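PDB 6KRW: protein-tyrosine-phosphatase PTP1 from Arabidopsis thaliana, which removes phosphate from phosphotyrosine in proteins, dephosphorylates the MAP kinase MPK6 and, together with MKP1, modulates plant defence responses. Local coordinates for residues K171-S176 / V216-K221; R222-P227 / V296-D301. One frame throughout, in Å; residues are numbered along the deposited sequence.

Interaction 1: K171-S176 / V216-K221; sequences KTTDTS and VREILK
The turn of the beta hairpin between strands 163-172 and 178-186 meets helix 214-223 here, through T173, T175 and E218. The backbone bends as a type I beta turn from T173 to S176. Its closing bond, S176 N to T173 O, is weak at 3.4 Å. The contact is a short relay of side-chain hydrogen bonds. T175 OG1 donates to E218 OE1 at 2.5 Å. That length is unusually short and may carry some coordinate error. T173 OG1 in turn donates to T175 OG1 at 3.0 Å, so the T175 hydroxyl appears both to give and to receive. T173 OG1 also takes the backbone N-H of L177, just past the turn.

E218 reaches out from the helix with an extended chain. Its CG is anti to the backbone N (chi1 -175°), which carries the carboxylate across to the turn. The two carboxylate oxygens have different neighbours. T175 CG2 lies 3.1 Å from E218 OE1. T173 CG2 lies 3.1 Å from E218 OE2. OE2 is also salt-bridged to R222, one turn further along the same helix, and this probably steadies the carboxylate.

The contact is small and lies at the surface. V214 and A215 also touch T175, and L177 touches E218 and I219. A type I turn at the tip of a beta hairpin here meets a helix that flanks the central mixed sheet of the phosphatase domain.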
loop_
_atom_site.group_PDB
_atom_site.type_symbol
_atom_site.label_atom_id
_atom_site.label_comp_id
_atom_site.label_asym_id
_atom_site.label_seq_id
_atom_site.Cartn_x
_atom_site.Cartn_y
_atom_site.Cartn_z
ATOM N N LYS A 171 -0.202 -10.550 17.517
ATOM C CA LYS A 171 -0.418 -9.554 18.590
ATOM C C LYS A 171 -1.465 -8.585 18.073
ATOM O O LYS A 171 -1.404 -8.221 16.891
ATOM C CB LYS A 171 0.908 -8.878 18.933
ATOM N N THR A 172 -2.413 -8.203 18.913
ATOM C CA THR A 172 -3.399 -7.160 18.546
ATOM C C THR A 172 -3.052 -5.827 19.189
ATOM O O THR A 172 -2.221 -5.791 20.082
ATOM C CB THR A 172 -4.848 -7.585 18.728
ATOM O OG1 THR A 172 -4.990 -7.768 20.131
ATOM C CG2 THR A 172 -5.187 -8.835 17.951
ATOM N N THR A 173 -3.661 -4.763 18.696
ATOM C CA THR A 173 -3.508 -3.426 19.294
ATOM C C THR A 173 -4.872 -2.945 19.776
ATOM O O THR A 173 -5.885 -3.532 19.369
ATOM C CB THR A 173 -2.987 -2.455 18.228
ATOM O OG1 THR A 173 -4.045 -2.281 17.278
ATOM C CG2 THR A 173 -1.721 -2.954 17.576
ATOM N N ASP A 174 -4.890 -1.848 20.527
ATOM C CA ASP A 174 -6.128 -1.181 21.015
ATOM C C ASP A 174 -6.950 -0.613 19.843
ATOM O O ASP A 174 -8.156 -0.421 20.004
ATOM C CB ASP A 174 -5.797 -0.044 21.988
ATOM C CG ASP A 174 -5.077 -0.484 23.255
ATOM O OD1 ASP A 174 -5.306 -1.619 23.700
ATOM O OD2 ASP A 174 -4.305 0.325 23.797
ATOM N N THR A 175 -6.318 -0.332 18.701
ATOM C CA THR A 175 -6.947 0.336 17.531
ATOM C C THR A 175 -7.440 -0.662 16.471
ATOM O O THR A 175 -7.766 -0.198 15.380
ATOM C CB THR A 175 -5.942 1.324 16.928
ATOM O OG1 THR A 175 -4.725 0.622 16.676
ATOM C CG2 THR A 175 -5.641 2.471 17.863
ATOM N N SER A 176 -7.495 -1.962 16.792
ATOM C CA SER A 176 -8.008 -3.093 15.968
ATOM C C SER A 176 -6.973 -3.601 14.967
ATOM O O SER A 176 -7.356 -4.458 14.184
ATOM C CB SER A 176 -9.347 -2.871 15.284
ATOM O OG SER A 176 -10.249 -2.163 16.118
ATOM N N VAL A 216 -5.365 3.929 11.137
ATOM C CA VAL A 216 -4.488 4.101 9.942
ATOM C C VAL A 216 -3.204 4.837 10.339
ATOM O O VAL A 216 -2.103 4.433 9.900
ATOM C CB VAL A 216 -5.270 4.815 8.840
ATOM C CG1 VAL A 216 -4.319 5.189 7.715
ATOM C CG2 VAL A 216 -6.357 3.934 8.288
ATOM N N ARG A 217 -3.300 5.848 11.189
ATOM C CA ARG A 217 -2.080 6.558 11.640
ATOM C C ARG A 217 -1.213 5.644 12.511
ATOM O O ARG A 217 0.011 5.799 12.475
ATOM C CB ARG A 217 -2.458 7.877 12.311
ATOM C CG ARG A 217 -2.939 8.910 11.307
ATOM C CD ARG A 217 -3.191 10.272 11.910
ATOM N NE ARG A 217 -4.100 10.234 13.035
ATOM C CZ ARG A 217 -3.756 10.365 14.308
ATOM N NH1 ARG A 217 -2.488 10.519 14.654
ATOM N NH2 ARG A 217 -4.691 10.349 15.235
ATOM N N GLU A 218 -1.800 4.719 13.276
ATOM C CA GLU A 218 -0.947 3.786 14.040
ATOM C C GLU A 218 -0.111 2.925 13.084
ATOM O O GLU A 218 1.047 2.630 13.408
ATOM C CB GLU A 218 -1.806 2.946 14.980
ATOM C CG GLU A 218 -0.949 2.066 15.857
ATOM C CD GLU A 218 -1.695 1.273 16.915
ATOM O OE1 GLU A 218 -2.670 1.788 17.471
ATOM O OE2 GLU A 218 -1.363 0.121 17.026
ATOM N N ILE A 219 -0.671 2.521 11.946
ATOM C CA ILE A 219 0.146 1.755 10.958
ATOM C C ILE A 219 1.365 2.604 10.580
ATOM O O ILE A 219 2.489 2.107 10.637
ATOM C CB ILE A 219 -0.680 1.393 9.720
ATOM C CG1 ILE A 219 -1.909 0.550 10.059
ATOM C CG2 ILE A 219 0.207 0.732 8.660
ATOM C CD1 ILE A 219 -2.844 0.314 8.901
ATOM N N LEU A 220 1.148 3.875 10.254
ATOM C CA LEU A 220 2.290 4.734 9.861
ATOM C C LEU A 220 3.268 4.884 11.025
ATOM O O LEU A 220 4.493 4.802 10.814
ATOM C CB LEU A 220 1.754 6.094 9.397
ATOM C CG LEU A 220 2.815 7.159 9.133
ATOM C CD1 LEU A 220 3.807 6.677 8.071
ATOM C CD2 LEU A 220 2.160 8.465 8.693
ATOM N N LYS A 221 2.749 5.055 12.243
ATOM C CA LYS A 221 3.638 5.227 13.413
ATOM C C LYS A 221 4.506 3.979 13.610
ATOM O O LYS A 221 5.713 4.137 13.929
ATOM C CB LYS A 221 2.803 5.509 14.651
ATOM C CG LYS A 221 2.125 6.866 14.648
ATOM C CD LYS A 221 1.232 7.071 15.861
ATOM C CE LYS A 221 0.410 8.344 15.774
ATOM N NZ LYS A 221 1.260 9.560 15.782
#

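Interaction 2: R222-P227 / V296-D301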
loop_
_atom_site.group_PDB
_atom_site.type_symbol
_atom_site.label_atom_id
_atom_site.label_comp_id
_atom_site.label_asym_id
_atom_site.label_seq_id
_atom_site.Cartn_x
_atom_site.Cartn_y
_atom_site.Cartn_z
ATOM N N ARG A 222 3.943 2.792 13.396
ATOM C CA ARG A 222 4.738 1.543 13.555
ATOM C C ARG A 222 5.784 1.421 12.443
ATOM O O ARG A 222 6.809 0.778 12.645
ATOM C CB ARG A 222 3.808 0.332 13.583
ATOM C CG ARG A 222 2.960 0.275 14.845
ATOM C CD ARG A 222 2.019 -0.913 14.852
ATOM N NE ARG A 222 1.287 -0.953 16.123
ATOM C CZ ARG A 222 1.777 -1.382 17.267
ATOM N NH1 ARG A 222 1.022 -1.349 18.360
ATOM N NH2 ARG A 222 3.017 -1.835 17.311
ATOM N N LEU A 223 5.541 2.061 11.300
ATOM C CA LEU A 223 6.456 1.906 10.140
ATOM C C LEU A 223 7.466 3.050 10.062
ATOM O O LEU A 223 8.386 2.936 9.227
ATOM C CB LEU A 223 5.633 1.801 8.857
ATOM C CG LEU A 223 4.686 0.599 8.765
ATOM C CD1 LEU A 223 4.051 0.536 7.378
ATOM C CD2 LEU A 223 5.389 -0.721 9.101
ATOM N N TYR A 224 7.344 4.092 10.882
ATOM C CA TYR A 224 8.361 5.177 10.877
ATOM C C TYR A 224 9.763 4.589 11.068
ATOM O O TYR A 224 10.724 5.123 10.455
ATOM C CB TYR A 224 8.103 6.176 12.003
ATOM C CG TYR A 224 7.015 7.201 11.774
ATOM C CD1 TYR A 224 6.790 7.780 10.537
ATOM C CD2 TYR A 224 6.246 7.653 12.837
ATOM C CE1 TYR A 224 5.810 8.747 10.361
ATOM C CE2 TYR A 224 5.261 8.614 12.676
ATOM C CZ TYR A 224 5.043 9.170 11.431
ATOM O OH TYR A 224 4.077 10.125 11.276
ATOM N N GLN A 225 9.862 3.505 11.842
ATOM C CA GLN A 225 11.151 2.919 12.298
ATOM C C GLN A 225 11.775 2.047 11.204
ATOM O O GLN A 225 12.958 1.711 11.330
ATOM C CB GLN A 225 10.946 2.075 13.563
ATOM C CG GLN A 225 10.001 2.708 14.572
ATOM C CD GLN A 225 10.583 3.951 15.199
ATOM O OE1 GLN A 225 11.796 4.080 15.353
ATOM N NE2 GLN A 225 9.714 4.869 15.593
ATOM N N VAL A 226 11.019 1.681 10.171
ATOM C CA VAL A 226 11.466 0.644 9.207
ATOM C C VAL A 226 12.256 1.344 8.113
ATOM O O VAL A 226 11.686 2.107 7.348
ATOM C CB VAL A 226 10.267 -0.123 8.631
ATOM C CG1 VAL A 226 10.721 -1.193 7.650
ATOM C CG2 VAL A 226 9.398 -0.720 9.735
ATOM N N PRO A 227 13.572 1.105 7.993
ATOM C CA PRO A 227 14.373 1.786 6.987
ATOM C C PRO A 227 13.866 1.477 5.583
ATOM O O PRO A 227 13.653 0.318 5.237
ATOM C CB PRO A 227 15.792 1.245 7.190
ATOM C CG PRO A 227 15.778 0.743 8.603
ATOM C CD PRO A 227 14.380 0.210 8.833
ATOM N N VAL A 296 -3.411 15.821 8.340
ATOM C CA VAL A 296 -3.540 16.884 9.375
ATOM C C VAL A 296 -3.382 16.271 10.766
ATOM O O VAL A 296 -2.616 16.843 11.572
ATOM C CB VAL A 296 -4.858 17.656 9.223
ATOM C CG1 VAL A 296 -5.182 18.471 10.467
ATOM C CG2 VAL A 296 -4.811 18.546 7.998
ATOM N N ASP A 297 -4.093 15.181 11.050
ATOM C CA ASP A 297 -4.078 14.566 12.410
ATOM C C ASP A 297 -2.647 14.132 12.734
ATOM O O ASP A 297 -2.196 14.348 13.872
ATOM C CB ASP A 297 -5.042 13.387 12.490
ATOM C CG ASP A 297 -6.495 13.819 12.460
ATOM O OD1 ASP A 297 -6.748 15.042 12.561
ATOM O OD2 ASP A 297 -7.370 12.933 12.281
ATOM N N GLU A 298 -1.928 13.608 11.725
ATOM C CA GLU A 298 -0.567 13.119 12.017
ATOM C C GLU A 298 0.375 14.305 12.219
ATOM O O GLU A 298 1.252 14.241 13.098
ATOM C CB GLU A 298 -0.078 12.137 10.966
ATOM C CG GLU A 298 1.220 11.478 11.370
ATOM C CD GLU A 298 1.152 10.650 12.636
ATOM O OE1 GLU A 298 0.039 10.330 13.048
ATOM O OE2 GLU A 298 2.212 10.316 13.159
ATOM N N LEU A 299 0.254 15.342 11.394
ATOM C CA LEU A 299 1.087 16.560 11.563
ATOM C C LEU A 299 0.820 17.215 12.929
ATOM O O LEU A 299 1.780 17.771 13.492
ATOM C CB LEU A 299 0.823 17.546 10.426
ATOM C CG LEU A 299 1.385 17.135 9.063
ATOM C CD1 LEU A 299 0.897 18.060 7.963
ATOM C CD2 LEU A 299 2.914 17.092 9.097
ATOM N N GLU A 300 -0.402 17.126 13.464
ATOM C CA GLU A 300 -0.698 17.651 14.824
ATOM C C GLU A 300 0.051 16.817 15.869
ATOM O O GLU A 300 0.631 17.435 16.786
ATOM C CB GLU A 300 -2.200 17.660 15.076
ATOM C CG GLU A 300 -2.913 18.755 14.343
ATOM C CD GLU A 300 -4.429 18.748 14.458
ATOM O OE1 GLU A 300 -5.015 17.750 14.989
ATOM O OE2 GLU A 300 -5.029 19.773 14.042
ATOM N N ASP A 301 0.089 15.493 15.709
ATOM C CA ASP A 301 0.863 14.614 16.625
ATOM C C ASP A 301 2.349 14.956 16.536
ATOM O O ASP A 301 2.987 15.080 17.593
ATOM C CB ASP A 301 0.674 13.145 16.280
ATOM C CG ASP A 301 -0.576 12.542 16.869
ATOM O OD1 ASP A 301 -1.316 13.271 17.544
ATOM O OD2 ASP A 301 -0.791 11.349 16.641
#
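Y224 reaches across to E298 with its hydroxyl, and these two residues make the whole contact. The backbones stay well apart, with Y224 CA and E298 CA 12.0 Å from each other. The tight part is the hydrogen bond from Y224 OH to E298 OE2, 2.7 Å long. The acceptor oxygen lies at the ring edge, near the ring plane, with Y224 CE2 and E298 OE2 3.5 Å apart. The bond meets OE2 on its anti side, 29° out of the carboxylate plane. Ring and carboxylate planes are turned 47° from each other. E298 CG also packs close to the hydroxyl, 3.2 Å from Y224 OH.

The glutamate chain is bent at its second torsion (chi2 62°), which folds the carboxylate back from a fully extended course. E298 is buried, and its carboxylate has two basic partners. OE1 forms a salt bridge with R217 and OE2 another with K221, so OE2 serves both a lysine and the tyrosine. These basic partners would favour an ionised carboxylate.

The chain after Y224 is looser. L223 to V226 form a type I turn, closed by V226 N to L223 O at 3.1 Å. Beyond Y224, Q225 is exposed and poorly ordered, and P227 is exposed too.

Y224 also touches I254 of helix 242-259 and L3 near the N-terminus. E298 packs on L220 of helix 214-223, while L299 lies against A16 and L17 of helix 7-24. The contact thus ties the chain around Y224 to helix 285-303, with helices 242-259 and 7-24 alongside.

Overall arrangement
The two interactions follow one another along the chain, and interaction 1 closes before interaction 2 opens. Their centres are about 12 Å apart, on the same side of the chain's centre. Both use helix 214-223. Interaction 1 joins it to the turn of the hairpin formed by strands 163-172 and 178-186, and interaction 2 joins the chain at Y224 to helix 285-303. They also touch directly. R217 NH1 lies 2.7 Å from D301 OD2, and K221 NZ lies 2.9 Å from the same D301 OD2, both as salt bridges. The helix therefore bridges the sheet side and the C-terminal helix within one phosphatase domain. Both contacts lie away from the catalytic cysteine and the substrate-binding residues.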